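Long-range contacts in cortical-lytic enzyme (PDB 4S3J), which acts as an N-acetylglucosaminidase that degrades partly broken-down, muramic-delta-lactam-containing cortex peptidoglycan during spore germination: residues Y138-A143 and V172-E177; R213-D218 and S243-S248. All coordinates share one frame; numbering follows the deposited sequence.

Contact 1: residues Y138-A143 and V172-E177; sequences YFSFEA and VITNIE
Phe141 O is gripped twice from the parallel strand beside it. Thr174 N donates a hydrogen bond to it at 2.9 Å, nearly along the C=O axis. The second contact is a CA-H...O contact from Ile173 CA at 3.2 Å. The ladder continues with Phe141 N to Val172 O (2.8 Å) and with an almost straight bond from Ala143 N to Thr174 O (N-H...O angle 174°). Water joins both ends: one molecule links Tyr138 O to Val172 N, another Ala143 O to Ile176 O.

The peptide bond before Ser140 is cis. Next to it, the Ser140 hydroxyl meets that of Thr174. Ser140 OG and Thr174 OG1 both lie in the crowded position between backbone N and carbonyl carbon. They meet tip to tip in a 2.8 Å hydrogen bond. Phe139 CG is anti to the backbone N (chi1 -168°), which swings the ring across the partner strand. Its CZ comes within 3.7 Å of Thr174 CG2, and its CE1 approaches Ile176 CD1. Glu142 lies alongside Thr174, and its OE2 rests on Ile176 CG2.

Both segments belong to the family 18 TIM barrel. Phe139 and Thr174 touch Asp218 of strand 214-218, and Trp408 meets the Phe139 ring edge-to-face. Phe141, Ala143 and Ile173 pack against helix 193-210; Ala143 also touches helix 183-191.

Contact 2: residues R213-D218 and S243-S248; sequences RDIHFD and SGYTLS
Strands 214-218 and 246-251 run parallel in the TIM barrel, joined through helix 227-240 as a beta-alpha-beta unit. Four backbone hydrogen bonds bind the segments, from Thr246 N to Arg213 O (2.8 Å) through to Phe217 N to Ser248 O (3.0 Å).

The Asp214, His216, Thr246 and Ser248 side chains share one face and form a polar chain. Asp214 CG is anti to the backbone N (chi1 180°), so the carboxylate reaches across to the neighbouring strand. Its OD1 accepts Thr246 OG1 on the anti lone pair at 2.7 Å. Its OD2 accepts Ser248 OG on the syn lone pair at 2.6 Å. His216 CG is also anti to the backbone N (chi1 -175°), and ND1 donates to Ser248 OG at 2.7 Å, close to the ring plane. Ser248 OG, in the crowded position (chi1 60°), thus gives one bond and receives another. Thr250 OG1 bonds His216 NE2, so both ring nitrogens are held and the ring's rotation is fixed.

Ile215 and Leu247 point to the other face, toward helices 193-210 and 227-240. Ile215 CD1 meets the edge of the Tyr245 ring at CD2 (3.8 Å), and Leu247 CD1 sits at the edge of the Phe217 ring, in its plane, 3.6 Å from CE2.

Contact 1 comes first along the chain and closes before contact 2 opens. Their centres lie about 14 Å apart, on the same side of the chain's centre. Strands 168-177 and 214-218 are neighbours, so the two contacts form one parallel run of four barrel strands: 135-143, 168-177, 214-218 and 246-251. Probable hydrogen bonds join them, Ile173 N to His216 O and Ile173 O to Asp218 N. Helix 193-210 packs on residues of both. Asp218 and Glu220, the probable proton donor, form the DxE end of the family 18 signature. Phe139 of contact 1 packs on Asp218 of contact 2, close to Glu220, so both contacts lie beside the probable catalytic centre.

Contact 1: residues Y138-A143 and V172-E177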
ATOM      1  N   TYR A 138      -7.424 -10.954   5.398  1.00 15.23           N
ATOM      2  CA  TYR A 138      -7.178 -12.251   4.800  1.00 15.62           C
ATOM      3  C   TYR A 138      -8.101 -12.452   3.600  1.00 17.29           C
ATOM      4  O   TYR A 138      -9.321 -12.589   3.723  1.00 18.07           O
ATOM      5  CB  TYR A 138      -7.329 -13.350   5.856  1.00 17.02           C
ATOM      6  CG  TYR A 138      -6.931 -14.750   5.404  1.00 18.75           C
ATOM      7  CD1 TYR A 138      -6.247 -14.964   4.224  1.00 23.76           C
ATOM      8  CD2 TYR A 138      -7.277 -15.861   6.160  1.00 17.77           C
ATOM      9  CE1 TYR A 138      -5.910 -16.241   3.817  1.00 29.30           C
ATOM     10  CE2 TYR A 138      -6.920 -17.134   5.766  1.00 18.06           C
ATOM     11  CZ  TYR A 138      -6.257 -17.321   4.599  1.00 20.35           C
ATOM     12  OH  TYR A 138      -5.914 -18.603   4.191  1.00 24.16           O
ATOM     13  N   PHE A 139      -7.488 -12.456   2.422  1.00 17.17           N
ATOM     14  CA  PHE A 139      -8.200 -12.508   1.154  1.00 15.94           C
ATOM     15  C   PHE A 139      -8.332 -13.959   0.700  1.00 17.12           C
ATOM     16  O   PHE A 139      -7.292 -14.579   0.413  1.00 15.67           O
ATOM     17  CB  PHE A 139      -7.427 -11.701   0.100  1.00 17.09           C
ATOM     18  CG  PHE A 139      -8.206 -11.443  -1.167  1.00 17.65           C
ATOM     19  CD1 PHE A 139      -8.281 -12.399  -2.156  1.00 19.66           C
ATOM     20  CD2 PHE A 139      -8.811 -10.212  -1.385  1.00 17.89           C
ATOM     21  CE1 PHE A 139      -8.992 -12.152  -3.333  1.00 19.24           C
ATOM     22  CE2 PHE A 139      -9.503  -9.973  -2.553  1.00 18.21           C
ATOM     23  CZ  PHE A 139      -9.588 -10.932  -3.519  1.00 16.67           C
ATOM     24  N   SER A 140      -9.533 -14.557   0.616  1.00 15.34           N
ATOM     25  CA  SER A 140     -10.841 -13.983   0.979  1.00 15.33           C
ATOM     26  C   SER A 140     -11.831 -15.109   1.303  1.00 16.08           C
ATOM     27  O   SER A 140     -11.546 -16.275   1.082  1.00 17.31           O
ATOM     28  CB  SER A 140     -11.419 -13.146  -0.170  1.00 16.40           C
ATOM     29  OG  SER A 140     -11.878 -13.997  -1.209  1.00 18.30           O
ATOM     30  N   PHE A 141     -12.976 -14.733   1.849  1.00 16.20           N
ATOM     31  CA  PHE A 141     -14.163 -15.593   1.915  1.00 17.05           C
ATOM     32  C   PHE A 141     -14.960 -15.363   0.644  1.00 17.61           C
ATOM     33  O   PHE A 141     -15.309 -14.220   0.346  1.00 19.81           O
ATOM     34  CB  PHE A 141     -15.034 -15.243   3.112  1.00 17.78           C
ATOM     35  CG  PHE A 141     -14.462 -15.632   4.446  1.00 17.33           C
ATOM     36  CD1 PHE A 141     -13.346 -14.969   4.958  1.00 18.78           C
ATOM     37  CD2 PHE A 141     -15.055 -16.624   5.211  1.00 23.49           C
ATOM     38  CE1 PHE A 141     -12.837 -15.310   6.187  1.00 20.21           C
ATOM     39  CE2 PHE A 141     -14.536 -16.964   6.457  1.00 24.33           C
ATOM     40  CZ  PHE A 141     -13.429 -16.302   6.940  1.00 24.50           C
ATOM     41  N   GLU A 142     -15.269 -16.421  -0.101  1.00 17.43           N
ATOM     42  CA  GLU A 142     -16.007 -16.281  -1.347  1.00 20.30           C
ATOM     43  C   GLU A 142     -17.495 -16.507  -1.098  1.00 19.29           C
ATOM     44  O   GLU A 142     -17.875 -17.519  -0.527  1.00 21.07           O
ATOM     45  CB  GLU A 142     -15.473 -17.260  -2.402  1.00 18.94           C
ATOM     46  CG  GLU A 142     -13.981 -16.984  -2.688  1.00 20.13           C
ATOM     47  CD  GLU A 142     -13.334 -17.885  -3.729  1.00 26.25           C
ATOM     48  OE1 GLU A 142     -13.958 -18.866  -4.175  1.00 28.36           O
ATOM     49  OE2 GLU A 142     -12.168 -17.598  -4.093  1.00 25.27           O
ATOM     50  N   ALA A 143     -18.309 -15.540  -1.505  1.00 17.70           N
ATOM     51  CA  ALA A 143     -19.760 -15.627  -1.395  1.00 18.18           C
ATOM     52  C   ALA A 143     -20.267 -16.711  -2.324  1.00 18.80           C
ATOM     53  O   ALA A 143     -19.726 -16.894  -3.411  1.00 21.66           O
ATOM     54  CB  ALA A 143     -20.381 -14.301  -1.744  1.00 20.62           C
ATOM     55  N   VAL A 172     -13.065 -10.450   4.901  1.00 16.77           N
ATOM     56  CA  VAL A 172     -13.040 -10.036   3.520  1.00 16.44           C
ATOM     57  C   VAL A 172     -13.896 -10.959   2.668  1.00 18.35           C
ATOM     58  O   VAL A 172     -13.606 -12.136   2.539  1.00 17.81           O
ATOM     59  CB  VAL A 172     -11.594 -10.034   2.953  1.00 15.85           C
ATOM     60  CG1 VAL A 172     -11.582  -9.588   1.507  1.00 16.89           C
ATOM     61  CG2 VAL A 172     -10.664  -9.149   3.796  1.00 18.40           C
ATOM     62  N   ILE A 173     -14.953 -10.403   2.087  1.00 17.24           N
ATOM     63  CA  ILE A 173     -15.909 -11.174   1.305  1.00 17.52           C
ATOM     64  C   ILE A 173     -15.871 -10.752  -0.159  1.00 16.98           C
ATOM     65  O   ILE A 173     -16.052  -9.572  -0.474  1.00 17.14           O
ATOM     66  CB  ILE A 173     -17.338 -10.999   1.868  1.00 18.51           C
ATOM     67  CG1 ILE A 173     -17.389 -11.491   3.313  1.00 23.67           C
ATOM     68  CG2 ILE A 173     -18.358 -11.781   1.051  1.00 18.60           C
ATOM     69  CD1 ILE A 173     -18.518 -10.908   4.116  1.00 26.72           C
ATOM     70  N   THR A 174     -15.677 -11.722  -1.053  1.00 17.08           N
ATOM     71  CA  THR A 174     -15.616 -11.456  -2.487  1.00 16.31           C
ATOM     72  C   THR A 174     -16.733 -12.151  -3.250  1.00 17.79           C
ATOM     73  O   THR A 174     -17.270 -13.172  -2.805  1.00 20.03           O
ATOM     74  CB  THR A 174     -14.276 -11.930  -3.113  1.00 17.16           C
ATOM     75  OG1 THR A 174     -14.032 -13.304  -2.792  1.00 16.37           O
ATOM     76  CG2 THR A 174     -13.115 -11.105  -2.584  1.00 18.90           C
ATOM     77  N   ASN A 175     -17.041 -11.610  -4.428  1.00 16.81           N
ATOM     78  CA  ASN A 175     -17.966 -12.292  -5.343  1.00 16.96           C
ATOM     79  C   ASN A 175     -17.194 -13.054  -6.422  1.00 18.56           C
ATOM     80  O   ASN A 175     -17.392 -12.850  -7.625  1.00 21.74           O
ATOM     81  CB  ASN A 175     -18.933 -11.297  -5.983  1.00 17.46           C
ATOM     82  CG  ASN A 175     -18.227 -10.253  -6.805  1.00 21.95           C
ATOM     83  OD1 ASN A 175     -17.151  -9.770  -6.430  1.00 18.16           O
ATOM     84  ND2 ASN A 175     -18.839  -9.874  -7.925  1.00 21.45           N
ATOM     85  N   ILE A 176     -16.282 -13.915  -5.973  1.00 18.26           N
ATOM     86  CA  ILE A 176     -15.493 -14.762  -6.863  1.00 19.29           C
ATOM     87  C   ILE A 176     -16.125 -16.132  -7.031  1.00 22.91           C
ATOM     88  O   ILE A 176     -16.515 -16.770  -6.042  1.00 21.43           O
ATOM     89  CB  ILE A 176     -14.073 -14.908  -6.342  1.00 17.40           C
ATOM     90  CG1 ILE A 176     -13.365 -13.564  -6.429  1.00 18.15           C
ATOM     91  CG2 ILE A 176     -13.310 -15.957  -7.155  1.00 22.27           C
ATOM     92  CD1 ILE A 176     -12.014 -13.508  -5.709  1.00 19.25           C
ATOM     93  N   GLU A 177     -16.229 -16.570  -8.289  1.00 19.46           N
ATOM     94  CA  GLU A 177     -16.648 -17.921  -8.631  1.00 20.75           C
ATOM     95  C   GLU A 177     -15.614 -18.490  -9.579  1.00 21.79           C
ATOM     96  O   GLU A 177     -15.297 -17.853 -10.579  1.00 23.31           O
ATOM     97  CB  GLU A 177     -18.024 -17.933  -9.331  1.00 23.75           C
ATOM     98  CG  GLU A 177     -19.182 -17.622  -8.437  1.00 35.44           C
ATOM     99  CD  GLU A 177     -20.545 -17.878  -9.092  1.00 36.79           C
ATOM    100  OE1 GLU A 177     -20.809 -17.367 -10.208  1.00 25.24           O
ATOM    101  OE2 GLU A 177     -21.348 -18.609  -8.486  1.00 29.57           O
TER
HETATM  102  O   HOH W   1     -11.133 -12.466   5.831  1.00 16.76           O
HETATM  103  O   HOH W   2     -18.412 -18.463  -5.008  1.00 18.31           O

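Contact 2: residues R213-D218 and S243-S248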
ATOM      1  N   ARG A 213     -13.984  -7.713  13.479  1.00 22.64           N
ATOM      2  CA  ARG A 213     -14.871  -6.601  13.801  1.00 21.19           C
ATOM      3  C   ARG A 213     -15.101  -5.625  12.647  1.00 27.04           C
ATOM      4  O   ARG A 213     -15.902  -4.709  12.773  1.00 30.06           O
ATOM      5  CB  ARG A 213     -14.350  -5.855  15.042  1.00 22.77           C
ATOM      6  CG  ARG A 213     -14.447  -6.683  16.321  1.00 44.72           C
ATOM      7  CD  ARG A 213     -13.991  -5.908  17.549  1.00 77.84           C
ATOM      8  NE  ARG A 213     -12.542  -5.882  17.709  1.00102.16           N
ATOM      9  CZ  ARG A 213     -11.898  -5.045  18.516  1.00 96.56           C
ATOM     10  NH1 ARG A 213     -12.562  -4.148  19.230  1.00 82.59           N
ATOM     11  NH2 ARG A 213     -10.583  -5.094  18.608  1.00102.62           N
ATOM     12  N   ASP A 214     -14.414  -5.805  11.521  1.00 20.31           N
ATOM     13  CA  ASP A 214     -14.750  -5.068  10.304  1.00 19.42           C
ATOM     14  C   ASP A 214     -15.146  -6.048   9.214  1.00 22.09           C
ATOM     15  O   ASP A 214     -14.413  -6.994   8.934  1.00 23.09           O
ATOM     16  CB  ASP A 214     -13.575  -4.216   9.809  1.00 18.84           C
ATOM     17  CG  ASP A 214     -13.915  -3.443   8.527  1.00 21.61           C
ATOM     18  OD1 ASP A 214     -14.643  -2.428   8.604  1.00 20.96           O
ATOM     19  OD2 ASP A 214     -13.463  -3.842   7.434  1.00 20.11           O
ATOM     20  N   ILE A 215     -16.309  -5.816   8.617  1.00 22.68           N
ATOM     21  CA  ILE A 215     -16.806  -6.599   7.497  1.00 19.70           C
ATOM     22  C   ILE A 215     -16.527  -5.842   6.216  1.00 18.61           C
ATOM     23  O   ILE A 215     -16.967  -4.696   6.052  1.00 19.26           O
ATOM     24  CB  ILE A 215     -18.327  -6.878   7.620  1.00 20.68           C
ATOM     25  CG1 ILE A 215     -18.641  -7.789   8.815  1.00 26.50           C
ATOM     26  CG2 ILE A 215     -18.832  -7.641   6.392  1.00 22.43           C
ATOM     27  CD1 ILE A 215     -18.423  -7.234  10.154  1.00 34.41           C
ATOM     28  N   HIS A 216     -15.755  -6.467   5.335  1.00 18.27           N
ATOM     29  CA  HIS A 216     -15.272  -5.816   4.131  1.00 17.91           C
ATOM     30  C   HIS A 216     -15.749  -6.501   2.850  1.00 19.78           C
ATOM     31  O   HIS A 216     -15.408  -7.652   2.609  1.00 20.76           O
ATOM     32  CB  HIS A 216     -13.745  -5.798   4.106  1.00 17.05           C
ATOM     33  CG  HIS A 216     -13.186  -5.038   2.946  1.00 16.68           C
ATOM     34  ND1 HIS A 216     -12.911  -3.700   3.008  1.00 17.34           N
ATOM     35  CD2 HIS A 216     -12.902  -5.426   1.675  1.00 19.99           C
ATOM     36  CE1 HIS A 216     -12.460  -3.281   1.834  1.00 22.65           C
ATOM     37  NE2 HIS A 216     -12.456  -4.314   1.011  1.00 21.52           N
ATOM     38  N   PHE A 217     -16.492  -5.774   2.016  1.00 20.34           N
ATOM     39  CA  PHE A 217     -16.925  -6.297   0.729  1.00 20.19           C
ATOM     40  C   PHE A 217     -16.032  -5.838  -0.406  1.00 18.68           C
ATOM     41  O   PHE A 217     -15.830  -4.622  -0.642  1.00 21.23           O
ATOM     42  CB  PHE A 217     -18.371  -5.902   0.453  1.00 20.97           C
ATOM     43  CG  PHE A 217     -19.329  -6.503   1.412  1.00 20.58           C
ATOM     44  CD1 PHE A 217     -19.731  -7.817   1.260  1.00 20.01           C
ATOM     45  CD2 PHE A 217     -19.832  -5.768   2.471  1.00 20.82           C
ATOM     46  CE1 PHE A 217     -20.598  -8.393   2.145  1.00 19.88           C
ATOM     47  CE2 PHE A 217     -20.716  -6.342   3.367  1.00 23.08           C
ATOM     48  CZ  PHE A 217     -21.100  -7.659   3.201  1.00 22.44           C
ATOM     49  N   ASP A 218     -15.414  -6.823  -1.040  1.00 19.88           N
ATOM     50  CA  ASP A 218     -14.698  -6.606  -2.277  1.00 18.68           C
ATOM     51  C   ASP A 218     -15.512  -7.248  -3.390  1.00 22.45           C
ATOM     52  O   ASP A 218     -15.225  -8.367  -3.814  1.00 20.35           O
ATOM     53  CB  ASP A 218     -13.291  -7.182  -2.217  1.00 21.77           C
ATOM     54  CG  ASP A 218     -12.517  -6.939  -3.499  1.00 24.54           C
ATOM     55  OD1 ASP A 218     -12.948  -6.071  -4.294  1.00 20.46           O
ATOM     56  OD2 ASP A 218     -11.472  -7.590  -3.697  1.00 33.92           O
ATOM     57  N   SER A 243     -22.921  -3.057  17.781  1.00 31.66           N
ATOM     58  CA  SER A 243     -21.938  -2.131  18.309  1.00 37.27           C
ATOM     59  C   SER A 243     -20.556  -2.778  18.349  1.00 37.03           C
ATOM     60  O   SER A 243     -20.395  -3.949  18.702  1.00 31.32           O
ATOM     61  CB  SER A 243     -22.348  -1.647  19.706  1.00 50.51           C
ATOM     62  OG  SER A 243     -22.366  -2.716  20.634  1.00 66.58           O
ATOM     63  N   GLY A 244     -19.565  -2.006  17.932  1.00 30.00           N
ATOM     64  CA  GLY A 244     -18.189  -2.449  17.937  1.00 30.13           C
ATOM     65  C   GLY A 244     -17.770  -2.994  16.591  1.00 29.21           C
ATOM     66  O   GLY A 244     -16.583  -3.224  16.368  1.00 32.33           O
ATOM     67  N   TYR A 245     -18.728  -3.208  15.694  1.00 25.84           N
ATOM     68  CA  TYR A 245     -18.388  -3.669  14.350  1.00 24.20           C
ATOM     69  C   TYR A 245     -18.469  -2.504  13.375  1.00 26.74           C
ATOM     70  O   TYR A 245     -19.252  -1.569  13.575  1.00 30.15           O
ATOM     71  CB  TYR A 245     -19.312  -4.795  13.859  1.00 24.64           C
ATOM     72  CG  TYR A 245     -19.144  -6.116  14.580  1.00 29.67           C
ATOM     73  CD1 TYR A 245     -19.554  -6.264  15.900  1.00 40.19           C
ATOM     74  CD2 TYR A 245     -18.530  -7.203  13.960  1.00 27.96           C
ATOM     75  CE1 TYR A 245     -19.408  -7.467  16.566  1.00 48.35           C
ATOM     76  CE2 TYR A 245     -18.379  -8.409  14.620  1.00 33.47           C
ATOM     77  CZ  TYR A 245     -18.813  -8.533  15.926  1.00 45.96           C
ATOM     78  OH  TYR A 245     -18.652  -9.726  16.588  1.00 45.91           O
ATOM     79  N   THR A 246     -17.689  -2.593  12.304  1.00 26.11           N
ATOM     80  CA  THR A 246     -17.683  -1.608  11.228  1.00 24.38           C
ATOM     81  C   THR A 246     -17.830  -2.278   9.860  1.00 20.76           C
ATOM     82  O   THR A 246     -17.656  -3.494   9.725  1.00 21.95           O
ATOM     83  CB  THR A 246     -16.394  -0.784  11.220  1.00 27.16           C
ATOM     84  OG1 THR A 246     -15.262  -1.660  11.133  1.00 24.05           O
ATOM     85  CG2 THR A 246     -16.308   0.044  12.475  1.00 25.05           C
ATOM     86  N   LEU A 247     -18.112  -1.457   8.854  1.00 24.38           N
ATOM     87  CA  LEU A 247     -18.327  -1.910   7.488  1.00 23.23           C
ATOM     88  C   LEU A 247     -17.397  -1.174   6.526  1.00 21.67           C
ATOM     89  O   LEU A 247     -17.234   0.041   6.626  1.00 21.63           O
ATOM     90  CB  LEU A 247     -19.784  -1.666   7.101  1.00 23.64           C
ATOM     91  CG  LEU A 247     -20.219  -1.872   5.659  1.00 23.39           C
ATOM     92  CD1 LEU A 247     -20.057  -3.354   5.259  1.00 26.02           C
ATOM     93  CD2 LEU A 247     -21.693  -1.418   5.473  1.00 22.70           C
ATOM     94  N   SER A 248     -16.783  -1.907   5.597  1.00 19.08           N
ATOM     95  CA  SER A 248     -15.935  -1.282   4.600  1.00 18.60           C
ATOM     96  C   SER A 248     -16.105  -1.938   3.242  1.00 19.95           C
ATOM     97  O   SER A 248     -16.653  -3.040   3.141  1.00 18.24           O
ATOM     98  CB  SER A 248     -14.459  -1.331   5.039  1.00 19.71           C
ATOM     99  OG  SER A 248     -14.013  -2.667   5.218  1.00 20.50           O
TER